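Local coordinates for protein ebony (Drosophila melanogaster, PDB 6DYS) that probably joins beta-alanine to dopamine and related amines in a nonribosomal peptide synthetase-like enzyme, through a C-terminal domain, this chain, that probably selects the amine, at residues D30-L35 with L94-F99; G74-F79 with F123-A128; T161-P166 with I207-E212. All coordinates share one frame; numbering follows the deposited sequence.

Contact 1: D30-L35 with L94-F99; sequences DLEQWL and LIVFEF. With HJ1 (N-[2-(3,4-dihydroxyphenyl)ethyl]-beta-alaninamide), chain C.
Leu31, Glu32 and Leu35 make a buried, mostly apolar contact with Ile95, Val96 and Phe99, joining the loop between helices 14-25 and 41-58 to the first turns of helix 93-111 at the catechol end of the bound beta-alanyl-dopamine. The loop closes into a 3-10 turn over 32-34, which places Leu31 and Leu35 on the helix and Glu32 on the ligand. Val96 is central to the packing: its two methyls point to different neighbours. CG2 meets Leu35 CD1 at 3.6 Å and also lies against the Glu32 carboxylate, whereas CG1, anti to the backbone N (chi1 170°), touches Leu31 CD1 at 4.1 Å and sits over one face of the catechol, offset toward the C12 rim, 3.6 Å from HJ1 C12. Beside it, Leu31 crosses Phe99 at about a right angle, its CD1 lying at the ring edge, near the ring plane, 3.8 Å from Phe99 CD2. Leu35 CD2 reaches Ile95 CD1 at 4.2 Å. Phe97 lies beyond the catechol's C11 rim, its CZ 3.8 Å from HJ1 C11.

Glu32 supplies the polar part. A bend at chi2 (92°) turns its carboxylate toward the two adjacent hydroxyls, and each oxygen takes one: HJ1 O15 donates to Glu32 OE1 over 2.5 Å, a length doubtful as a measured value at this resolution, and HJ1 O13 donates to Glu32 OE2 over 2.6 Å. Tyr44 OH also bonds OE2, so the carboxylate has a protein partner that helps fix its rotation. Two bonds to neighbouring hydroxyls, combined with a methyl over the ring, would restrain both the tilt of the catechol and its spin in its own plane, a chemistry consistent with recognition of a 3,4-dihydroxyphenyl amine.

Contact 2: G74-F79 with F123-A128; sequences GTALNF and FMMGTA. With HJ1 (N-[2-(3,4-dihydroxyphenyl)ethyl]-beta-alaninamide), chain C.
Strands 71-80 and 119-127 run antiparallel through this contact, their short axes 4.6 Å apart at an angle of 179°, with Thr75-Gly126 and Leu77-Met124 as hydrogen-bonded pairs. Thr75 N donates to Gly126 O at 2.9 Å and receives the return bond from Gly126 N, while Leu77 N reaches Met124 O at 2.7 Å. The regular pattern breaks at the next step: Leu77 O accepts from Phe123 N at 3.2 Å and only weakly from Met124 N, at 3.4 Å. Two residues thus face one, which defines a classic beta bulge.

A bulge in the fourth strand is a hallmark of the GNAT acyltransferase fold, where a backbone N-H near the bulge meets the acyl donor's carbonyl oxygen. The position here is consistent with that role, since Met125 N makes a weak hydrogen bond of 2.7 Å to the amide oxygen, HJ1 O05.

On the face carrying Thr75 and Leu77, helices 14-25 and 41-58 close over the sheet: Thr75 touches Val17 and Ile21, and Leu77 touches Leu48 and Leu55. Leu77 CD1 rests on Met124 CB, and Leu77 CB meets CZ of the Phe123 ring. That ring is put there by a chi1 of 73°, which sets CG between the backbone N and the carbonyl carbon and sends the phenyl across to strand 71-80, against Leu77 and beside Phe79. Its plane lies within 12° of the Phe79 ring, but the centroids are 5.3 Å apart, so the rings are slid past each other with little overlap; Phe79 CD2 comes to 3.5 Å from Phe123 CE2. On the other face, Ala76 CB packs on the CE methyl of Met125, whose side chain also meets Met143 and Val147 of helix 133-153.

Contact 3: T161-P166 with I207-E212; sequences TTNTSP and IVHWKE. With HJ1 (N-[2-(3,4-dihydroxyphenyl)ethyl]-beta-alaninamide), chain C.
Thr161 pairs with His209 in the antiparallel join of strands 158-163 and 205-212, the fifth and seventh strands of the GNAT-like sheet, the short segments 161-163 and 207-212 running at 138° to each other. Its carbonyl O takes His209 N at 2.6 Å, and its N returns a bond to His209 O. With OG1 anti to the backbone N (chi1 -167°), the hydroxyl is turned to the ligand, where it receives a hydrogen bond of 2.8 Å from HJ1 N01; Ser122 O is its second partner. Thr162, on the other face, packs its OG1 3.7 Å from Val208 CG2, and that oxygen also bonds Glu104 of helix 93-111. Asn163 is back on the ligand side and divides its amide: OD1 accepts from HJ1 N01 at 2.8 Å, while ND2 donates to His209 ND1 at 2.9 Å, from 31° out of the imidazole plane. His209 is thus a second-shell residue that probably helps set which end of the amide faces the amine. Beyond the strand, Thr164 OG1 lies 3.9 Å from HJ1 C16, and Ser165, at the N-cap of helix 166-174, bonds through OG to Thr168 OG1.

Overall arrangement
From the N terminus, contact 1 opens in the loop at 30-35 and closes 59 residues later on helix 93-111. Contact 2 opens inside that span, on strand 71-80, and closes beyond it on strand 119-127, so the two cross, with helix 93-111 linking the two strands along the chain. Contact 3 follows in series, closing the 40-residue excursion that holds helix 166-174 and strand 178-184. Contacts 2 and 3 belong to one sheet through neighbouring strands 119-127 and 158-163, whereas contact 1 reaches contact 3 directly, Asp30 and Leu31 packing on Thr164 and Ser165. All three meet on the ligand, bringing loop, helix and sheet together around the bound beta-alanyl-dopamine.

Contact 1: D30-L35 with L94-F99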
loop_
_atom_site.group_PDB
_atom_site.type_symbol
_atom_site.label_atom_id
_atom_site.label_comp_id
_atom_site.label_asym_id
_atom_site.label_seq_id
_atom_site.Cartn_x
_atom_site.Cartn_y
_atom_site.Cartn_z
ATOM N N ASP A 30 -0.111 -10.337 5.290
ATOM C CA ASP A 30 0.252 -10.829 6.617
ATOM C C ASP A 30 -0.819 -10.522 7.660
ATOM O O ASP A 30 -0.914 -11.229 8.668
ATOM C CB ASP A 30 1.594 -10.231 7.055
ATOM C CG ASP A 30 2.731 -10.563 6.095
ATOM O OD1 ASP A 30 2.758 -10.004 4.976
ATOM O OD2 ASP A 30 3.606 -11.368 6.466
ATOM N N LEU A 31 -1.614 -9.473 7.457
ATOM C CA LEU A 31 -2.626 -9.122 8.450
ATOM C C LEU A 31 -3.905 -9.927 8.248
ATOM O O LEU A 31 -4.413 -10.538 9.192
ATOM C CB LEU A 31 -2.929 -7.623 8.395
ATOM C CG LEU A 31 -1.886 -6.655 8.956
ATOM C CD1 LEU A 31 -2.293 -5.223 8.645
ATOM C CD2 LEU A 31 -1.701 -6.840 10.463
ATOM N N GLU A 32 -4.433 -9.940 7.018
ATOM C CA GLU A 32 -5.677 -10.647 6.717
ATOM C C GLU A 32 -5.605 -12.137 6.996
ATOM O O GLU A 32 -6.651 -12.757 7.211
ATOM C CB GLU A 32 -6.068 -10.477 5.248
ATOM C CG GLU A 32 -6.455 -9.093 4.848
ATOM C CD GLU A 32 -5.284 -8.299 4.338
ATOM O OE1 GLU A 32 -4.402 -7.953 5.153
ATOM O OE2 GLU A 32 -5.240 -8.034 3.117
ATOM N N GLN A 33 -4.409 -12.735 6.958
ATOM C CA GLN A 33 -4.310 -14.174 7.168
ATOM C C GLN A 33 -4.887 -14.576 8.514
ATOM O O GLN A 33 -5.386 -15.696 8.668
ATOM C CB GLN A 33 -2.854 -14.629 7.054
ATOM C CG GLN A 33 -1.964 -14.152 8.185
ATOM C CD GLN A 33 -0.539 -14.669 8.065
ATOM O OE1 GLN A 33 -0.314 -15.845 7.782
ATOM N NE2 GLN A 33 0.426 -13.789 8.275
ATOM N N TRP A 34 -4.849 -13.674 9.490
ATOM C CA TRP A 34 -5.364 -13.957 10.818
ATOM C C TRP A 34 -6.861 -13.694 10.944
ATOM O O TRP A 34 -7.453 -14.056 11.965
ATOM C CB TRP A 34 -4.584 -13.137 11.849
ATOM C CG TRP A 34 -3.108 -13.289 11.676
ATOM C CD1 TRP A 34 -2.233 -12.348 11.218
ATOM C CD2 TRP A 34 -2.333 -14.468 11.931
ATOM N NE1 TRP A 34 -0.959 -12.865 11.179
ATOM C CE2 TRP A 34 -0.994 -14.164 11.614
ATOM C CE3 TRP A 34 -2.643 -15.749 12.401
ATOM C CZ2 TRP A 34 0.035 -15.094 11.751
ATOM C CZ3 TRP A 34 -1.624 -16.668 12.538
ATOM C CH2 TRP A 34 -0.297 -16.336 12.217
ATOM N N LEU A 35 -7.480 -13.081 9.938
ATOM C CA LEU A 35 -8.915 -12.831 9.913
ATOM C C LEU A 35 -9.687 -13.932 9.197
ATOM O O LEU A 35 -10.919 -13.860 9.126
ATOM C CB LEU A 35 -9.207 -11.479 9.241
ATOM C CG LEU A 35 -8.519 -10.244 9.829
ATOM C CD1 LEU A 35 -8.666 -9.059 8.900
ATOM C CD2 LEU A 35 -9.080 -9.902 11.190
ATOM N N LEU A 94 -12.299 -4.073 6.805
ATOM C CA LEU A 94 -12.497 -2.894 7.643
ATOM C C LEU A 94 -11.620 -2.945 8.886
ATOM O O LEU A 94 -11.125 -1.910 9.345
ATOM C CB LEU A 94 -13.972 -2.771 8.037
ATOM C CG LEU A 94 -14.372 -1.675 9.033
ATOM C CD1 LEU A 94 -14.080 -0.285 8.468
ATOM C CD2 LEU A 94 -15.846 -1.811 9.424
ATOM N N ILE A 95 -11.411 -4.139 9.435
ATOM C CA ILE A 95 -10.526 -4.288 10.585
ATOM C C ILE A 95 -9.093 -3.935 10.203
ATOM O O ILE A 95 -8.381 -3.263 10.960
ATOM C CB ILE A 95 -10.633 -5.719 11.147
ATOM C CG1 ILE A 95 -12.094 -6.045 11.493
ATOM C CG2 ILE A 95 -9.740 -5.878 12.369
ATOM C CD1 ILE A 95 -12.304 -7.439 12.071
ATOM N N VAL A 96 -8.648 -4.384 9.026
ATOM C CA VAL A 96 -7.309 -4.041 8.548
ATOM C C VAL A 96 -7.166 -2.530 8.412
ATOM O O VAL A 96 -6.180 -1.937 8.871
ATOM C CB VAL A 96 -7.005 -4.760 7.218
ATOM C CG1 VAL A 96 -5.731 -4.220 6.603
ATOM C CG2 VAL A 96 -6.865 -6.268 7.437
ATOM N N PHE A 97 -8.156 -1.877 7.798
ATOM C CA PHE A 97 -8.030 -0.440 7.581
ATOM C C PHE A 97 -8.183 0.346 8.878
ATOM O O PHE A 97 -7.524 1.376 9.054
ATOM C CB PHE A 97 -9.031 0.017 6.524
ATOM C CG PHE A 97 -8.611 -0.328 5.123
ATOM C CD1 PHE A 97 -7.768 0.509 4.415
ATOM C CD2 PHE A 97 -9.028 -1.511 4.527
ATOM C CE1 PHE A 97 -7.365 0.187 3.126
ATOM C CE2 PHE A 97 -8.629 -1.839 3.237
ATOM C CZ PHE A 97 -7.799 -0.986 2.535
ATOM N N GLU A 98 -9.018 -0.121 9.805
ATOM C CA GLU A 98 -9.107 0.558 11.093
ATOM C C GLU A 98 -7.814 0.395 11.875
ATOM O O GLU A 98 -7.381 1.321 12.570
ATOM C CB GLU A 98 -10.301 0.037 11.896
ATOM C CG GLU A 98 -11.629 0.646 11.479
ATOM C CD GLU A 98 -12.819 0.035 12.199
ATOM O OE1 GLU A 98 -12.624 -0.825 13.090
ATOM O OE2 GLU A 98 -13.957 0.418 11.868
ATOM N N PHE A 99 -7.176 -0.770 11.756
ATOM C CA PHE A 99 -5.866 -0.968 12.366
ATOM C C PHE A 99 -4.828 -0.046 11.744
ATOM O O PHE A 99 -4.025 0.572 12.454
ATOM C CB PHE A 99 -5.428 -2.426 12.225
ATOM C CG PHE A 99 -4.014 -2.667 12.670
ATOM C CD1 PHE A 99 -3.639 -2.427 13.983
ATOM C CD2 PHE A 99 -3.057 -3.129 11.778
ATOM C CE1 PHE A 99 -2.341 -2.650 14.403
ATOM C CE2 PHE A 99 -1.758 -3.349 12.188
ATOM C CZ PHE A 99 -1.394 -3.111 13.501
HETATM C C02 HJ1 C . 3.572 -0.745 0.975
HETATM C C03 HJ1 C . 2.163 -0.588 1.534
HETATM C C04 HJ1 C . 1.164 -1.595 0.866
HETATM C C07 HJ1 C . 0.046 -2.052 3.111
HETATM C C08 HJ1 C . -1.380 -1.495 3.463
HETATM C C09 HJ1 C . -2.430 -2.524 3.406
HETATM C C10 HJ1 C . -3.684 -2.215 2.856
HETATM C C11 HJ1 C . -4.694 -3.193 2.802
HETATM C C12 HJ1 C . -4.453 -4.463 3.286
HETATM C C14 HJ1 C . -3.191 -4.771 3.835
HETATM C C16 HJ1 C . -2.185 -3.790 3.888
HETATM N N01 HJ1 C . 4.336 0.510 1.060
HETATM N N06 HJ1 C . 0.144 -2.285 1.670
HETATM O O05 HJ1 C . 1.219 -1.805 -0.271
HETATM O O13 HJ1 C . -5.496 -5.460 3.224
HETATM O O15 HJ1 C . -2.895 -6.161 4.376
#

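Contact 2: G74-F79 with F123-A128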
loop_
_atom_site.group_PDB
_atom_site.type_symbol
_atom_site.label_atom_id
_atom_site.label_comp_id
_atom_site.label_asym_id
_atom_site.label_seq_id
_atom_site.Cartn_x
_atom_site.Cartn_y
_atom_site.Cartn_z
ATOM N N GLY A 74 3.455 -4.435 -12.194
ATOM C CA GLY A 74 3.383 -3.855 -10.867
ATOM C C GLY A 74 2.572 -2.582 -10.873
ATOM O O GLY A 74 2.322 -1.984 -11.925
ATOM N N THR A 75 2.164 -2.163 -9.675
ATOM C CA THR A 75 1.397 -0.935 -9.546
ATOM C C THR A 75 1.644 -0.327 -8.170
ATOM O O THR A 75 1.854 -1.036 -7.182
ATOM C CB THR A 75 -0.107 -1.189 -9.788
ATOM O OG1 THR A 75 -0.815 0.056 -9.845
ATOM C CG2 THR A 75 -0.703 -2.057 -8.690
ATOM N N ALA A 76 1.646 1.000 -8.126
ATOM C CA ALA A 76 1.768 1.758 -6.888
ATOM C C ALA A 76 0.571 2.691 -6.787
ATOM O O ALA A 76 0.387 3.561 -7.645
ATOM C CB ALA A 76 3.074 2.552 -6.851
ATOM N N LEU A 77 -0.243 2.511 -5.755
ATOM C CA LEU A 77 -1.449 3.310 -5.577
ATOM C C LEU A 77 -1.192 4.342 -4.485
ATOM O O LEU A 77 -0.846 3.983 -3.354
ATOM C CB LEU A 77 -2.647 2.428 -5.227
ATOM C CG LEU A 77 -2.904 1.270 -6.188
ATOM C CD1 LEU A 77 -4.174 0.527 -5.808
ATOM C CD2 LEU A 77 -2.988 1.786 -7.619
ATOM N N ASN A 78 -1.363 5.613 -4.827
ATOM C CA ASN A 78 -1.055 6.710 -3.926
ATOM C C ASN A 78 -2.205 7.696 -3.868
ATOM O O ASN A 78 -2.920 7.904 -4.850
ATOM C CB ASN A 78 0.203 7.453 -4.355
ATOM C CG ASN A 78 1.342 6.527 -4.602
ATOM O OD1 ASN A 78 1.805 5.856 -3.680
ATOM N ND2 ASN A 78 1.803 6.461 -5.851
ATOM N N PHE A 79 -2.356 8.311 -2.699
ATOM C CA PHE A 79 -3.238 9.449 -2.496
ATOM C C PHE A 79 -2.493 10.493 -1.680
ATOM O O PHE A 79 -1.543 10.175 -0.958
ATOM C CB PHE A 79 -4.519 9.072 -1.746
ATOM C CG PHE A 79 -5.614 8.529 -2.618
ATOM C CD1 PHE A 79 -6.113 9.268 -3.679
ATOM C CD2 PHE A 79 -6.166 7.287 -2.355
ATOM C CE1 PHE A 79 -7.126 8.771 -4.470
ATOM C CE2 PHE A 79 -7.183 6.786 -3.139
ATOM C CZ PHE A 79 -7.664 7.527 -4.202
ATOM N N PHE A 123 -0.363 3.819 -0.245
ATOM C CA PHE A 123 -1.251 2.966 0.535
ATOM C C PHE A 123 -1.379 1.549 -0.009
ATOM O O PHE A 123 -1.744 0.646 0.750
ATOM C CB PHE A 123 -2.641 3.612 0.661
ATOM C CG PHE A 123 -3.462 3.582 -0.602
ATOM C CD1 PHE A 123 -4.418 2.600 -0.796
ATOM C CD2 PHE A 123 -3.312 4.563 -1.571
ATOM C CE1 PHE A 123 -5.190 2.573 -1.942
ATOM C CE2 PHE A 123 -4.086 4.548 -2.721
ATOM C CZ PHE A 123 -5.029 3.549 -2.904
ATOM N N MET A 124 -1.077 1.324 -1.281
ATOM C CA MET A 124 -1.114 -0.023 -1.828
ATOM C C MET A 124 -0.047 -0.149 -2.896
ATOM O O MET A 124 0.181 0.777 -3.679
ATOM C CB MET A 124 -2.488 -0.375 -2.411
ATOM C CG MET A 124 -3.490 -0.832 -1.358
ATOM S SD MET A 124 -4.670 -2.053 -1.943
ATOM C CE MET A 124 -6.148 -1.055 -2.054
ATOM N N MET A 125 0.608 -1.303 -2.904
ATOM C CA MET A 125 1.617 -1.639 -3.887
ATOM C C MET A 125 1.470 -3.121 -4.188
ATOM O O MET A 125 1.157 -3.910 -3.293
ATOM C CB MET A 125 3.022 -1.309 -3.369
ATOM C CG MET A 125 4.030 -0.958 -4.441
ATOM S SD MET A 125 5.595 -0.388 -3.741
ATOM C CE MET A 125 5.446 1.386 -3.927
ATOM N N GLY A 126 1.660 -3.490 -5.449
ATOM C CA GLY A 126 1.514 -4.876 -5.856
ATOM C C GLY A 126 2.364 -5.182 -7.071
ATOM O O GLY A 126 2.718 -4.295 -7.856
ATOM N N THR A 127 2.696 -6.459 -7.215
ATOM C CA THR A 127 3.429 -6.947 -8.370
ATOM C C THR A 127 2.716 -8.170 -8.925
ATOM O O THR A 127 1.996 -8.868 -8.204
ATOM C CB THR A 127 4.874 -7.294 -8.006
ATOM O OG1 THR A 127 4.869 -8.137 -6.851
ATOM C CG2 THR A 127 5.645 -6.029 -7.682
ATOM N N ALA A 128 2.920 -8.422 -10.218
ATOM C CA ALA A 128 2.240 -9.527 -10.882
ATOM C C ALA A 128 2.666 -10.865 -10.290
ATOM O O ALA A 128 3.802 -11.043 -9.834
ATOM C CB ALA A 128 2.515 -9.512 -12.388
HETATM C C02 HJ1 C . 3.572 -0.745 0.975
HETATM C C03 HJ1 C . 2.163 -0.588 1.534
HETATM C C04 HJ1 C . 1.164 -1.595 0.866
HETATM C C07 HJ1 C . 0.046 -2.052 3.111
HETATM C C08 HJ1 C . -1.380 -1.495 3.463
HETATM C C09 HJ1 C . -2.430 -2.524 3.406
HETATM C C10 HJ1 C . -3.684 -2.215 2.856
HETATM C C11 HJ1 C . -4.694 -3.193 2.802
HETATM C C12 HJ1 C . -4.453 -4.463 3.286
HETATM C C14 HJ1 C . -3.191 -4.771 3.835
HETATM C C16 HJ1 C . -2.185 -3.790 3.888
HETATM N N01 HJ1 C . 4.336 0.510 1.060
HETATM N N06 HJ1 C . 0.144 -2.285 1.670
HETATM O O05 HJ1 C . 1.219 -1.805 -0.271
HETATM O O13 HJ1 C . -5.496 -5.460 3.224
HETATM O O15 HJ1 C . -2.895 -6.161 4.376
HETATM O O HOH W 1 2.086 3.064 -3.395
#

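Contact 3: T161-P166 with I207-E212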
loop_
_atom_site.group_PDB
_atom_site.type_symbol
_atom_site.label_atom_id
_atom_site.label_comp_id
_atom_site.label_asym_id
_atom_site.label_seq_id
_atom_site.Cartn_x
_atom_site.Cartn_y
_atom_site.Cartn_z
ATOM N N THR A 161 3.726 5.709 4.582
ATOM C CA THR A 161 3.213 4.376 4.300
ATOM C C THR A 161 3.321 3.521 5.556
ATOM O O THR A 161 4.153 3.780 6.431
ATOM C CB THR A 161 3.967 3.723 3.125
ATOM O OG1 THR A 161 3.266 2.555 2.679
ATOM C CG2 THR A 161 5.381 3.333 3.524
ATOM N N THR A 162 2.452 2.518 5.645
ATOM C CA THR A 162 2.546 1.476 6.663
ATOM C C THR A 162 2.913 0.172 5.974
ATOM O O THR A 162 2.157 -0.323 5.132
ATOM C CB THR A 162 1.239 1.318 7.436
ATOM O OG1 THR A 162 0.866 2.584 7.973
ATOM C CG2 THR A 162 1.412 0.342 8.586
ATOM N N ASN A 163 4.069 -0.374 6.319
ATOM C CA ASN A 163 4.538 -1.611 5.721
ATOM C C ASN A 163 4.219 -2.757 6.666
ATOM O O ASN A 163 4.561 -2.706 7.853
ATOM C CB ASN A 163 6.034 -1.538 5.412
ATOM C CG ASN A 163 6.336 -0.595 4.258
ATOM O OD1 ASN A 163 5.716 -0.676 3.202
ATOM N ND2 ASN A 163 7.285 0.307 4.458
ATOM N N THR A 164 3.547 -3.778 6.135
ATOM C CA THR A 164 3.016 -4.863 6.938
ATOM C C THR A 164 3.626 -6.216 6.609
ATOM O O THR A 164 3.237 -7.214 7.225
ATOM C CB THR A 164 1.491 -4.939 6.779
ATOM O OG1 THR A 164 1.163 -5.086 5.394
ATOM C CG2 THR A 164 0.839 -3.673 7.314
ATOM N N SER A 165 4.560 -6.284 5.661
ATOM C CA SER A 165 5.287 -7.515 5.402
ATOM C C SER A 165 6.775 -7.307 5.662
ATOM O O SER A 165 7.270 -6.179 5.575
ATOM C CB SER A 165 5.082 -8.004 3.960
ATOM O OG SER A 165 5.880 -7.277 3.040
ATOM N N PRO A 166 7.510 -8.369 6.002
ATOM C CA PRO A 166 8.959 -8.218 6.211
ATOM C C PRO A 166 9.697 -7.604 5.027
ATOM O O PRO A 166 10.620 -6.804 5.231
ATOM C CB PRO A 166 9.407 -9.661 6.481
ATOM C CG PRO A 166 8.220 -10.289 7.138
ATOM C CD PRO A 166 7.028 -9.698 6.423
ATOM N N ILE A 207 4.686 -1.398 10.561
ATOM C CA ILE A 207 5.652 -0.319 10.710
ATOM C C ILE A 207 5.201 0.860 9.872
ATOM O O ILE A 207 5.052 0.747 8.649
ATOM C CB ILE A 207 7.077 -0.757 10.345
ATOM C CG1 ILE A 207 7.463 -1.984 11.182
ATOM C CG2 ILE A 207 8.052 0.388 10.585
ATOM C CD1 ILE A 207 8.910 -2.399 11.046
ATOM N N VAL A 208 4.971 1.986 10.541
ATOM C CA VAL A 208 4.642 3.236 9.872
ATOM C C VAL A 208 5.941 3.884 9.417
ATOM O O VAL A 208 6.850 4.103 10.223
ATOM C CB VAL A 208 3.851 4.161 10.802
ATOM C CG1 VAL A 208 3.639 5.494 10.144
ATOM C CG2 VAL A 208 2.520 3.511 11.164
ATOM N N HIS A 209 6.039 4.177 8.121
ATOM C CA HIS A 209 7.274 4.678 7.543
ATOM C C HIS A 209 7.044 6.040 6.917
ATOM O O HIS A 209 5.968 6.323 6.380
ATOM C CB HIS A 209 7.838 3.712 6.495
ATOM C CG HIS A 209 8.683 2.627 7.078
ATOM N ND1 HIS A 209 8.386 1.290 6.926
ATOM C CD2 HIS A 209 9.814 2.680 7.821
ATOM C CE1 HIS A 209 9.306 0.564 7.537
ATOM N NE2 HIS A 209 10.179 1.384 8.096
ATOM N N TRP A 210 8.081 6.870 6.975
ATOM C CA TRP A 210 7.988 8.244 6.508
ATOM C C TRP A 210 9.351 8.667 6.003
ATOM O O TRP A 210 10.354 8.475 6.695
ATOM C CB TRP A 210 7.521 9.169 7.636
ATOM C CG TRP A 210 7.734 10.641 7.408
ATOM C CD1 TRP A 210 8.673 11.430 7.998
ATOM C CD2 TRP A 210 6.958 11.506 6.563
ATOM N NE1 TRP A 210 8.540 12.729 7.571
ATOM C CE2 TRP A 210 7.494 12.803 6.691
ATOM C CE3 TRP A 210 5.865 11.309 5.716
ATOM C CZ2 TRP A 210 6.976 13.898 5.999
ATOM C CZ3 TRP A 210 5.349 12.399 5.035
ATOM C CH2 TRP A 210 5.906 13.677 5.182
ATOM N N LYS A 211 9.388 9.238 4.807
ATOM C CA LYS A 211 10.624 9.769 4.250
ATOM C C LYS A 211 10.340 11.127 3.640
ATOM O O LYS A 211 9.504 11.240 2.740
ATOM C CB LYS A 211 11.216 8.830 3.200
ATOM C CG LYS A 211 12.453 9.393 2.537
ATOM C CD LYS A 211 13.379 8.298 2.062
ATOM C CE LYS A 211 12.953 7.769 0.720
ATOM N NZ LYS A 211 14.097 7.102 0.046
ATOM N N GLU A 212 11.032 12.151 4.130
ATOM C CA GLU A 212 10.982 13.455 3.490
ATOM C C GLU A 212 11.665 13.393 2.128
ATOM O O GLU A 212 12.745 12.813 1.981
ATOM C CB GLU A 212 11.662 14.495 4.373
ATOM C CG GLU A 212 10.969 14.717 5.707
ATOM C CD GLU A 212 11.599 15.847 6.500
ATOM O OE1 GLU A 212 12.224 16.735 5.882
ATOM O OE2 GLU A 212 11.472 15.842 7.740
HETATM C C02 HJ1 C . 3.572 -0.745 0.975
HETATM C C03 HJ1 C . 2.163 -0.588 1.534
HETATM C C04 HJ1 C . 1.164 -1.595 0.866
HETATM C C07 HJ1 C . 0.046 -2.052 3.111
HETATM C C08 HJ1 C . -1.380 -1.495 3.463
HETATM C C09 HJ1 C . -2.430 -2.524 3.406
HETATM C C10 HJ1 C . -3.684 -2.215 2.856
HETATM C C11 HJ1 C . -4.694 -3.193 2.802
HETATM C C12 HJ1 C . -4.453 -4.463 3.286
HETATM C C14 HJ1 C . -3.191 -4.771 3.835
HETATM C C16 HJ1 C . -2.185 -3.790 3.888
HETATM N N01 HJ1 C . 4.336 0.510 1.060
HETATM N N06 HJ1 C . 0.144 -2.285 1.670
HETATM O O05 HJ1 C . 1.219 -1.805 -0.271
HETATM O O13 HJ1 C . -5.496 -5.460 3.224
HETATM O O15 HJ1 C . -2.895 -6.161 4.376
#